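TRNA (cytosine(38)-C(5))-methyltransferase (Schizosaccharomyces pombe, PDB 6FDF) methylates C5 of cytosine 38 in the anticodon loop of tRNA(Asp), and less efficiently of tRNA(Glu), using S-adenosyl-L-methionine as methyl donor. Local coordinates at residues A[30-35]-A[323-328]; A[110-113]-A[117-120]; A[158-163]-A[188-193]. One frame throughout, in Å; residues are numbered along the deposited sequence.

All three contacts belong to one C5-methyltransferase chain whose core is a mixed, Rossmann-like sheet. Interaction 1 places helix 318-328 against the turn that leads into strand 34-41. The side chain of Ile-325 is about 10 Å from the bound S-adenosyl-L-homocysteine. Interaction 3 joins two loops that pack on the same helix. Its centre is 17 Å from that of interaction 1, and the two touch directly: Tyr-323 CE2 is 3.5 Å from Phe-160 CD2. Interaction 2 lies apart, with its centre 20 Å from that of interaction 1 and 34 Å from that of interaction 3. It closes the turn before strand 121-127. None of the three is at the predicted catalytic Cys-85.

Interaction 1: A[30-35]-A[323-328]; sequences ANIPAD and YLISLL
Ile-325 keeps CG1 beside its backbone N (chi1 -76°), which leaves the CG2 methyl anti to that N, and this methyl meets the 30-35 turn. Ile-32 offers CG1, which lies beside its backbone N (chi1 -55°). The two isoleucines meet obliquely, with Ile-325 CG2 3.7 Å from Ile-32 CG1. The same methyl also lies 3.9 Å from Ala-30 CB. Ala-30 CB points to the helix and is 3.5 Å from Ser-326 OG. A water joins the polar atoms of this pair. It donates to Ala-30 O at 2.6 Å and to Ser-326 OG at 2.9 Å. The hydroxyl also bonds to Ser-322 O one turn back in the helix.

Ala-30 and Asn-31 follow helix 22-29. Asn-31, with positive phi, completes a Schellman motif, after which the chain turns into strand 34-41. The contact therefore sets the C-terminal helix 318-328 against a helix-to-strand turn of the Rossmann-like core. Ala-26 and Leu-27 of helix 22-29 and Leu-123 of strand 121-127 also touch Ile-325. Direct contact between the segments is by van der Waals packing, and the polar link depends on one bridging water.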
ATOM      1  N   ALA A  30       8.846  -3.976  11.981  1.00 40.42           N
ATOM      2  CA  ALA A  30       8.255  -4.468  13.216  1.00 40.87           C
ATOM      3  C   ALA A  30       9.180  -5.405  13.970  1.00 42.20           C
ATOM      4  O   ALA A  30       8.807  -5.888  15.047  1.00 43.76           O
ATOM      5  CB  ALA A  30       6.928  -5.170  12.916  1.00 39.44           C
ATOM      6  N   ASN A  31      10.375  -5.664  13.436  1.00 42.38           N
ATOM      7  CA  ASN A  31      11.344  -6.568  14.051  1.00 39.99           C
ATOM      8  C   ASN A  31      10.742  -7.945  14.290  1.00 50.21           C
ATOM      9  O   ASN A  31      10.990  -8.585  15.314  1.00 50.54           O
ATOM     10  CB  ASN A  31      11.917  -5.970  15.336  1.00 45.35           C
ATOM     11  CG  ASN A  31      12.674  -4.706  15.067  1.00 49.93           C
ATOM     12  OD1 ASN A  31      12.432  -3.663  15.678  1.00 55.32           O
ATOM     13  ND2 ASN A  31      13.575  -4.776  14.098  1.00 41.96           N
ATOM     14  N   ILE A  32       9.949  -8.404  13.326  1.00 44.61           N
ATOM     15  CA  ILE A  32       9.373  -9.744  13.363  1.00 46.06           C
ATOM     16  C   ILE A  32      10.431 -10.711  12.848  1.00 50.29           C
ATOM     17  O   ILE A  32      10.927 -10.539  11.724  1.00 51.44           O
ATOM     18  CB  ILE A  32       8.084  -9.829  12.528  1.00 43.90           C
ATOM     19  CG1 ILE A  32       7.086  -8.760  12.974  1.00 42.94           C
ATOM     20  CG2 ILE A  32       7.469 -11.213  12.627  1.00 42.79           C
ATOM     21  CD1 ILE A  32       6.836  -8.733  14.475  1.00 41.70           C
ATOM     22  N   PRO A  33      10.815 -11.720  13.623  1.00 50.19           N
ATOM     23  CA  PRO A  33      11.680 -12.773  13.076  1.00 55.33           C
ATOM     24  C   PRO A  33      10.911 -13.620  12.080  1.00 48.30           C
ATOM     25  O   PRO A  33      10.410 -14.695  12.420  1.00 56.43           O
ATOM     26  CB  PRO A  33      12.088 -13.576  14.316  1.00 57.01           C
ATOM     27  CG  PRO A  33      10.963 -13.361  15.279  1.00 58.07           C
ATOM     28  CD  PRO A  33      10.472 -11.958  15.037  1.00 55.76           C
ATOM     29  N   ALA A  34      10.814 -13.143  10.843  1.00 45.38           N
ATOM     30  CA  ALA A  34       9.882 -13.684   9.868  1.00 51.42           C
ATOM     31  C   ALA A  34      10.653 -14.253   8.690  1.00 51.33           C
ATOM     32  O   ALA A  34      11.586 -13.621   8.184  1.00 55.11           O
ATOM     33  CB  ALA A  34       8.897 -12.614   9.387  1.00 50.70           C
ATOM     34  N   ASP A  35      10.266 -15.443   8.266  1.00 43.81           N
ATOM     35  CA  ASP A  35      10.764 -16.046   7.039  1.00 44.95           C
ATOM     36  C   ASP A  35       9.626 -16.003   6.028  1.00 40.80           C
ATOM     37  O   ASP A  35       8.657 -16.758   6.151  1.00 45.74           O
ATOM     38  CB  ASP A  35      11.242 -17.475   7.284  1.00 49.05           C
ATOM     39  CG  ASP A  35      12.261 -17.565   8.408  1.00 61.94           C
ATOM     40  OD1 ASP A  35      13.014 -16.588   8.615  1.00 64.05           O
ATOM     41  OD2 ASP A  35      12.306 -18.613   9.086  1.00 66.59           O
ATOM     42  N   TYR A 323       3.001  -0.911  12.194  1.00 36.93           N
ATOM     43  CA  TYR A 323       2.291  -0.809  13.466  1.00 31.26           C
ATOM     44  C   TYR A 323       1.212  -1.880  13.593  1.00 32.85           C
ATOM     45  O   TYR A 323       1.055  -2.484  14.661  1.00 33.20           O
ATOM     46  CB  TYR A 323       1.658   0.575  13.611  1.00 32.79           C
ATOM     47  CG  TYR A 323       2.594   1.754  13.556  1.00 36.96           C
ATOM     48  CD1 TYR A 323       3.874   1.687  14.086  1.00 44.35           C
ATOM     49  CD2 TYR A 323       2.185   2.944  12.973  1.00 44.53           C
ATOM     50  CE1 TYR A 323       4.722   2.789  14.042  1.00 54.62           C
ATOM     51  CE2 TYR A 323       3.020   4.040  12.918  1.00 48.85           C
ATOM     52  CZ  TYR A 323       4.287   3.959  13.449  1.00 57.90           C
ATOM     53  OH  TYR A 323       5.111   5.062  13.389  1.00 61.48           O
ATOM     54  N   LEU A 324       0.433  -2.103  12.528  1.00 30.19           N
ATOM     55  CA  LEU A 324      -0.625  -3.108  12.588  1.00 28.33           C
ATOM     56  C   LEU A 324      -0.052  -4.511  12.740  1.00 32.86           C
ATOM     57  O   LEU A 324      -0.629  -5.349  13.442  1.00 30.82           O
ATOM     58  CB  LEU A 324      -1.501  -3.027  11.338  1.00 29.23           C
ATOM     59  CG  LEU A 324      -2.347  -1.758  11.237  1.00 35.22           C
ATOM     60  CD1 LEU A 324      -2.787  -1.545   9.814  1.00 35.00           C
ATOM     61  CD2 LEU A 324      -3.547  -1.807  12.182  1.00 34.85           C
ATOM     62  N   ILE A 325       1.077  -4.787  12.082  1.00 28.93           N
ATOM     63  CA  ILE A 325       1.720  -6.090  12.244  1.00 32.14           C
ATOM     64  C   ILE A 325       2.135  -6.298  13.694  1.00 31.20           C
ATOM     65  O   ILE A 325       1.938  -7.378  14.262  1.00 34.99           O
ATOM     66  CB  ILE A 325       2.916  -6.219  11.282  1.00 33.27           C
ATOM     67  CG1 ILE A 325       2.420  -6.487   9.862  1.00 32.02           C
ATOM     68  CG2 ILE A 325       3.863  -7.333  11.730  1.00 34.82           C
ATOM     69  CD1 ILE A 325       3.515  -6.415   8.815  1.00 39.33           C
ATOM     70  N   SER A 326       2.731  -5.271  14.309  1.00 33.19           N
ATOM     71  CA  SER A 326       3.118  -5.351  15.715  1.00 33.51           C
ATOM     72  C   SER A 326       1.921  -5.677  16.599  1.00 39.29           C
ATOM     73  O   SER A 326       2.002  -6.535  17.489  1.00 42.68           O
ATOM     74  CB  SER A 326       3.753  -4.032  16.150  1.00 36.64           C
ATOM     75  OG  SER A 326       4.950  -3.794  15.437  1.00 44.94           O
ATOM     76  N   LEU A 327       0.803  -4.986  16.375  1.00 34.60           N
ATOM     77  CA  LEU A 327      -0.422  -5.274  17.115  1.00 38.67           C
ATOM     78  C   LEU A 327      -0.897  -6.698  16.863  1.00 31.18           C
ATOM     79  O   LEU A 327      -1.200  -7.443  17.800  1.00 36.16           O
ATOM     80  CB  LEU A 327      -1.509  -4.276  16.728  1.00 36.88           C
ATOM     81  CG  LEU A 327      -2.867  -4.498  17.392  1.00 40.20           C
ATOM     82  CD1 LEU A 327      -2.741  -4.339  18.902  1.00 42.84           C
ATOM     83  CD2 LEU A 327      -3.896  -3.537  16.829  1.00 39.07           C
ATOM     84  N   LEU A 328      -0.973  -7.091  15.591  1.00 31.37           N
ATOM     85  CA  LEU A 328      -1.528  -8.394  15.237  1.00 31.69           C
ATOM     86  C   LEU A 328      -0.793  -9.534  15.932  1.00 34.69           C
ATOM     87  O   LEU A 328      -1.424 -10.465  16.451  1.00 31.31           O
ATOM     88  CB  LEU A 328      -1.475  -8.570  13.720  1.00 29.18           C
ATOM     89  CG  LEU A 328      -2.000  -9.874  13.122  1.00 30.05           C
ATOM     90  CD1 LEU A 328      -3.460 -10.087  13.483  1.00 30.49           C
ATOM     91  CD2 LEU A 328      -1.806  -9.880  11.596  1.00 30.38           C
TER
HETATM   92  O   HOH W   1       6.813  -5.647  16.733  1.00 43.86           O

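Interaction 2: A[110-113]-A[117-120]; sequences NVLP and NLPE
Leu-112 and Leu-118 make the main apolar contact. Leu-112 CD1 lies 3.7 Å from Leu-118 CD2, and Leu-112 CG is 4.0 Å from the same methyl. The two side chains cross at about a right angle, and it is the CD2 branch of Leu-118 that meets the branched end of Leu-112. Leu-112 reaches out because its CG is anti to the backbone N (chi1 173°). Leu-118 has its CG beside the backbone N instead (chi1 -70°), and its CD2 comes near Leu-112. Pro-119 is the second apolar partner. Its CD atom is 3.8 Å from Leu-112 CD1, and the proline ring meets the leucine at a slant. Pro-119 CG stands slightly farther from Leu-112 CD1, at 4.2 Å.

The contact closes a short connection. After helix 103-111 the chain passes through Leu-112 and Pro-113, then Leu-118 and Pro-119, into strand 121-127. Strands 78-81 and 121-127 are parallel neighbours in the sheet, so helix 103-111 and this turn belong to a beta-alpha-beta crossover of the Rossmann-like fold. Trp-79 of strand 78-81 touches both Leu-112 and Pro-119.

A second kind of contact is between a methyl and a carbonyl. Leu-118 CD2 lies 3.4 Å from Leu-112 O, a van der Waals approach that adds to the apolar pairing.

Hydrogen bonds tie the turn to strands of the sheet. Tyr-148 OH bonds to Pro-119 O, while the tyrosine side chain also packs on Leu-112 and Leu-118. Glu-120 makes a backbone hydrogen bond with Leu-175, where the turn passes into the sheet.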
ATOM      1  N   ASN A 110     -12.556 -19.623  -0.375  1.00 31.19           N
ATOM      2  CA  ASN A 110     -13.101 -20.954  -0.619  1.00 37.12           C
ATOM      3  C   ASN A 110     -12.123 -22.059  -0.237  1.00 34.00           C
ATOM      4  O   ASN A 110     -12.548 -23.164   0.118  1.00 35.16           O
ATOM      5  CB  ASN A 110     -13.485 -21.099  -2.091  1.00 41.60           C
ATOM      6  CG  ASN A 110     -14.861 -20.546  -2.394  1.00 52.11           C
ATOM      7  OD1 ASN A 110     -15.753 -20.567  -1.546  1.00 57.94           O
ATOM      8  ND2 ASN A 110     -15.047 -20.060  -3.618  1.00 57.33           N
ATOM      9  N   VAL A 111     -10.824 -21.793  -0.321  1.00 30.29           N
ATOM     10  CA  VAL A 111      -9.838 -22.830  -0.042  1.00 31.08           C
ATOM     11  C   VAL A 111      -9.419 -22.851   1.428  1.00 33.71           C
ATOM     12  O   VAL A 111      -9.105 -23.920   1.964  1.00 33.79           O
ATOM     13  CB  VAL A 111      -8.627 -22.631  -0.974  1.00 33.81           C
ATOM     14  CG1 VAL A 111      -7.460 -23.488  -0.540  1.00 39.78           C
ATOM     15  CG2 VAL A 111      -9.017 -22.923  -2.426  1.00 35.14           C
ATOM     16  N   LEU A 112      -9.451 -21.697   2.099  1.00 30.32           N
ATOM     17  CA  LEU A 112      -9.027 -21.594   3.495  1.00 27.86           C
ATOM     18  C   LEU A 112      -9.610 -22.669   4.408  1.00 28.76           C
ATOM     19  O   LEU A 112      -8.845 -23.254   5.192  1.00 31.94           O
ATOM     20  CB  LEU A 112      -9.367 -20.188   4.009  1.00 30.77           C
ATOM     21  CG  LEU A 112      -9.158 -19.904   5.495  1.00 29.30           C
ATOM     22  CD1 LEU A 112      -7.691 -20.021   5.847  1.00 32.29           C
ATOM     23  CD2 LEU A 112      -9.696 -18.513   5.836  1.00 31.94           C
ATOM     24  N   PRO A 113     -10.913 -22.987   4.368  1.00 29.41           N
ATOM     25  CA  PRO A 113     -11.454 -23.992   5.304  1.00 29.81           C
ATOM     26  C   PRO A 113     -10.962 -25.405   5.042  1.00 31.92           C
ATOM     27  O   PRO A 113     -11.249 -26.303   5.850  1.00 34.31           O
ATOM     28  CB  PRO A 113     -12.970 -23.905   5.084  1.00 34.90           C
ATOM     29  CG  PRO A 113     -13.197 -22.586   4.411  1.00 32.25           C
ATOM     30  CD  PRO A 113     -11.989 -22.361   3.573  1.00 33.46           C
ATOM     31  N   ASN A 117      -3.688 -26.821   8.358  1.00 31.16           N
ATOM     32  CA  ASN A 117      -3.399 -26.007   9.536  1.00 33.34           C
ATOM     33  C   ASN A 117      -3.767 -24.560   9.226  1.00 30.95           C
ATOM     34  O   ASN A 117      -3.018 -23.863   8.533  1.00 32.36           O
ATOM     35  CB  ASN A 117      -1.934 -26.124   9.941  1.00 37.86           C
ATOM     36  CG  ASN A 117      -1.529 -27.551  10.234  1.00 43.37           C
ATOM     37  OD1 ASN A 117      -0.763 -28.157   9.486  1.00 47.29           O
ATOM     38  ND2 ASN A 117      -2.047 -28.098  11.323  1.00 44.31           N
ATOM     39  N   LEU A 118      -4.928 -24.134   9.704  1.00 30.71           N
ATOM     40  CA  LEU A 118      -5.360 -22.759   9.498  1.00 29.52           C
ATOM     41  C   LEU A 118      -4.269 -21.800   9.972  1.00 33.49           C
ATOM     42  O   LEU A 118      -3.670 -22.025  11.034  1.00 32.69           O
ATOM     43  CB  LEU A 118      -6.656 -22.483  10.262  1.00 31.78           C
ATOM     44  CG  LEU A 118      -7.941 -23.142   9.773  1.00 31.20           C
ATOM     45  CD1 LEU A 118      -9.031 -22.966  10.819  1.00 33.71           C
ATOM     46  CD2 LEU A 118      -8.361 -22.516   8.455  1.00 31.79           C
ATOM     47  N   PRO A 119      -3.969 -20.743   9.219  1.00 29.02           N
ATOM     48  CA  PRO A 119      -3.002 -19.760   9.714  1.00 27.22           C
ATOM     49  C   PRO A 119      -3.528 -19.122  10.988  1.00 29.60           C
ATOM     50  O   PRO A 119      -4.725 -18.872  11.135  1.00 31.89           O
ATOM     51  CB  PRO A 119      -2.899 -18.745   8.568  1.00 31.84           C
ATOM     52  CG  PRO A 119      -4.173 -18.906   7.795  1.00 29.63           C
ATOM     53  CD  PRO A 119      -4.529 -20.365   7.909  1.00 28.16           C
ATOM     54  N   GLU A 120      -2.624 -18.879  11.930  1.00 28.72           N
ATOM     55  CA  GLU A 120      -3.048 -18.287  13.187  1.00 29.85           C
ATOM     56  C   GLU A 120      -3.280 -16.790  13.065  1.00 29.72           C
ATOM     57  O   GLU A 120      -3.972 -16.213  13.910  1.00 33.32           O
ATOM     58  CB  GLU A 120      -2.023 -18.602  14.276  1.00 36.27           C
ATOM     59  CG  GLU A 120      -2.005 -20.083  14.638  1.00 38.91           C
ATOM     60  CD  GLU A 120      -0.982 -20.435  15.700  1.00 52.59           C
ATOM     61  OE1 GLU A 120      -0.248 -19.534  16.152  1.00 47.72           O
ATOM     62  OE2 GLU A 120      -0.911 -21.622  16.081  1.00 56.63           O
TER

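Interaction 3: A[158-163]-A[188-193]; sequences NQFNIP and QFSEVA
The Phe-160 ring has Ser-190 at its edge. Ser-190 CB lies near the ring plane, 3.5 Å from Phe-160 CD2. Phe-187 stacks on the ring, and Tyr-323 of helix 318-328 meets it with the ring planes at about 30°. The amide of Asn-161 is the other flat group. Its OD1 bonds to Lys-200 N and its ND2 to Glu-198 O, so both ends fix how it is turned.

CB of Asn-161 leaves the backbone toward Val-192. CG is anti to the backbone N (chi1 -168°), which carries the amide to Lys-200 and Glu-198. Val-192 CG2 is modelled too close to Asn-161 to be trusted, so the exact spacing of this obliquely meeting pair is uncertain. The other methyl, Val-192 CG1, lies 4.1 Å from the carbonyl carbon Phe-160 C. If Val-192 were replaced by an alanine, the loss of both methyls would probably leave a gap beside Asn-161 and the Phe-160 backbone.

A water bridges the two loops, donating to Gln-159 O at 2.7 Å and lying 2.9 Å from Ser-190 OG. That hydroxyl also bonds to Phe-187 O.

These loops flank strand 168-175, one before it and one after it. They meet through carbon atoms in van der Waals contact and one bridging water, while the polar end of Asn-161 is satisfied by backbone atoms further along the second loop.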
ATOM      1  N   ASN A 158      -1.764  10.137   7.518  1.00 34.55           N
ATOM      2  CA  ASN A 158      -1.767  11.433   8.187  1.00 36.56           C
ATOM      3  C   ASN A 158      -2.379  11.375   9.583  1.00 36.52           C
ATOM      4  O   ASN A 158      -2.480  12.417  10.239  1.00 41.48           O
ATOM      5  CB  ASN A 158      -2.471  12.488   7.322  1.00 44.79           C
ATOM      6  CG  ASN A 158      -3.901  12.118   6.965  1.00 55.31           C
ATOM      7  OD1 ASN A 158      -4.584  11.401   7.698  1.00 59.15           O
ATOM      8  ND2 ASN A 158      -4.370  12.634   5.832  1.00 52.17           N
ATOM      9  N   GLN A 159      -2.765  10.189  10.058  1.00 39.61           N
ATOM     10  CA  GLN A 159      -3.079   9.978  11.465  1.00 40.93           C
ATOM     11  C   GLN A 159      -1.852   9.588  12.272  1.00 46.34           C
ATOM     12  O   GLN A 159      -1.946   9.441  13.496  1.00 45.40           O
ATOM     13  CB  GLN A 159      -4.141   8.886  11.614  1.00 41.26           C
ATOM     14  CG  GLN A 159      -5.455   9.185  10.935  1.00 44.09           C
ATOM     15  CD  GLN A 159      -6.430   8.035  11.073  1.00 48.51           C
ATOM     16  OE1 GLN A 159      -6.255   6.987  10.455  1.00 43.71           O
ATOM     17  NE2 GLN A 159      -7.449   8.215  11.907  1.00 47.57           N
ATOM     18  N   PHE A 160      -0.714   9.400  11.606  1.00 44.91           N
ATOM     19  CA  PHE A 160       0.515   8.933  12.228  1.00 41.37           C
ATOM     20  C   PHE A 160       1.652   9.904  11.925  1.00 40.28           C
ATOM     21  O   PHE A 160       2.818   9.507  11.875  1.00 46.86           O
ATOM     22  CB  PHE A 160       0.868   7.526  11.744  1.00 38.17           C
ATOM     23  CG  PHE A 160      -0.181   6.485  12.059  1.00 42.60           C
ATOM     24  CD1 PHE A 160      -1.255   6.282  11.200  1.00 39.94           C
ATOM     25  CD2 PHE A 160      -0.090   5.706  13.202  1.00 47.95           C
ATOM     26  CE1 PHE A 160      -2.218   5.322  11.476  1.00 41.62           C
ATOM     27  CE2 PHE A 160      -1.052   4.743  13.487  1.00 48.17           C
ATOM     28  CZ  PHE A 160      -2.117   4.553  12.624  1.00 41.56           C
ATOM     29  N   ASN A 161       1.321  11.186  11.732  1.00 38.03           N
ATOM     30  CA  ASN A 161       2.314  12.237  11.489  1.00 45.26           C
ATOM     31  C   ASN A 161       3.109  11.963  10.223  1.00 44.46           C
ATOM     32  O   ASN A 161       4.332  12.113  10.188  1.00 43.22           O
ATOM     33  CB  ASN A 161       3.263  12.398  12.658  1.00 49.46           C
ATOM     34  CG  ASN A 161       4.110  13.659  12.582  1.00 51.97           C
ATOM     35  OD1 ASN A 161       3.735  14.641  11.944  1.00 48.38           O
ATOM     36  ND2 ASN A 161       5.260  13.636  13.254  1.00 54.59           N
ATOM     37  N   ILE A 162       2.412  11.539   9.181  1.00 37.16           N
ATOM     38  CA  ILE A 162       3.008  11.334   7.872  1.00 35.59           C
ATOM     39  C   ILE A 162       2.218  12.225   6.922  1.00 39.95           C
ATOM     40  O   ILE A 162       0.990  12.121   6.858  1.00 38.81           O
ATOM     41  CB  ILE A 162       2.951   9.864   7.429  1.00 39.18           C
ATOM     42  CG1 ILE A 162       3.711   8.984   8.427  1.00 37.15           C
ATOM     43  CG2 ILE A 162       3.502   9.708   6.019  1.00 38.08           C
ATOM     44  CD1 ILE A 162       3.336   7.509   8.350  1.00 40.94           C
ATOM     45  N   PRO A 163       2.863  13.128   6.189  1.00 38.30           N
ATOM     46  CA  PRO A 163       2.129  14.134   5.401  1.00 35.84           C
ATOM     47  C   PRO A 163       1.645  13.593   4.059  1.00 38.96           C
ATOM     48  O   PRO A 163       1.975  14.109   2.989  1.00 41.36           O
ATOM     49  CB  PRO A 163       3.173  15.246   5.245  1.00 37.51           C
ATOM     50  CG  PRO A 163       4.477  14.508   5.207  1.00 35.38           C
ATOM     51  CD  PRO A 163       4.316  13.372   6.188  1.00 39.02           C
ATOM     52  N   GLN A 188      -1.023   3.534  20.072  1.00 49.23           N
ATOM     53  CA  GLN A 188      -0.042   3.427  21.143  1.00 53.69           C
ATOM     54  C   GLN A 188       1.354   3.135  20.610  1.00 65.96           C
ATOM     55  O   GLN A 188       2.326   3.248  21.366  1.00 70.68           O
ATOM     56  CB  GLN A 188      -0.453   2.344  22.142  1.00 51.06           C
ATOM     57  CG  GLN A 188      -1.750   2.644  22.877  1.00 61.72           C
ATOM     58  CD  GLN A 188      -2.331   1.421  23.559  1.00 69.53           C
ATOM     59  OE1 GLN A 188      -1.599   0.566  24.058  1.00 60.71           O
ATOM     60  NE2 GLN A 188      -3.657   1.330  23.583  1.00 80.33           N
ATOM     61  N   PHE A 189       1.472   2.797  19.325  1.00 67.13           N
ATOM     62  CA  PHE A 189       2.753   2.551  18.679  1.00 71.34           C
ATOM     63  C   PHE A 189       3.293   3.764  17.953  1.00 81.28           C
ATOM     64  O   PHE A 189       4.502   3.832  17.716  1.00 86.02           O
ATOM     65  CB  PHE A 189       2.658   1.419  17.654  1.00 59.06           C
ATOM     66  CG  PHE A 189       2.343   0.092  18.243  1.00 56.66           C
ATOM     67  CD1 PHE A 189       3.227  -0.514  19.119  1.00 55.86           C
ATOM     68  CD2 PHE A 189       1.186  -0.576  17.890  1.00 50.64           C
ATOM     69  CE1 PHE A 189       2.947  -1.752  19.657  1.00 56.79           C
ATOM     70  CE2 PHE A 189       0.900  -1.817  18.422  1.00 52.39           C
ATOM     71  CZ  PHE A 189       1.782  -2.407  19.305  1.00 54.92           C
ATOM     72  N   SER A 190       2.448   4.720  17.598  1.00 79.55           N
ATOM     73  CA  SER A 190       2.946   5.857  16.849  1.00 76.13           C
ATOM     74  C   SER A 190       3.567   6.807  17.860  1.00 78.48           C
ATOM     75  O   SER A 190       2.859   7.464  18.631  1.00 81.46           O
ATOM     76  CB  SER A 190       1.829   6.526  16.052  1.00 75.86           C
ATOM     77  OG  SER A 190       0.858   7.113  16.901  1.00 85.39           O
ATOM     78  N   GLU A 191       4.901   6.873  17.842  1.00 84.38           N
ATOM     79  CA  GLU A 191       5.664   7.646  18.814  1.00 91.03           C
ATOM     80  C   GLU A 191       5.281   9.107  18.739  1.00 89.79           C
ATOM     81  O   GLU A 191       5.478   9.867  19.695  1.00 90.24           O
ATOM     82  CB  GLU A 191       7.148   7.489  18.485  1.00 91.55           C
ATOM     83  CG  GLU A 191       7.960   8.761  18.642  1.00 91.36           C
ATOM     84  CD  GLU A 191       9.391   8.595  18.215  1.00 93.29           C
ATOM     85  OE1 GLU A 191      10.273   9.243  18.816  1.00 98.06           O
ATOM     86  OE2 GLU A 191       9.626   7.847  17.246  1.00 93.23           O
ATOM     87  N   VAL A 192       4.634   9.461  17.636  1.00 89.24           N
ATOM     88  CA  VAL A 192       4.286  10.827  17.308  1.00 88.26           C
ATOM     89  C   VAL A 192       3.435  11.526  18.354  1.00 92.22           C
ATOM     90  O   VAL A 192       2.537  10.943  18.976  1.00 97.55           O
ATOM     91  CB  VAL A 192       3.612  10.893  15.935  1.00 85.50           C
ATOM     92  CG1 VAL A 192       2.228  10.322  15.993  1.00 83.05           C
ATOM     93  CG2 VAL A 192       3.469  12.334  15.664  1.00 87.18           C
ATOM     94  N   ALA A 193       3.756  12.800  18.549  1.00 91.60           N
ATOM     95  CA  ALA A 193       3.124  13.713  19.474  1.00 90.10           C
ATOM     96  C   ALA A 193       3.145  15.055  18.755  1.00 94.07           C
ATOM     97  O   ALA A 193       3.573  15.144  17.597  1.00 95.45           O
ATOM     98  CB  ALA A 193       3.847  13.751  20.824  1.00 89.95           C
TER
HETATM   99  O   HOH W   2      -0.647   9.384  15.864  1.00 67.92           O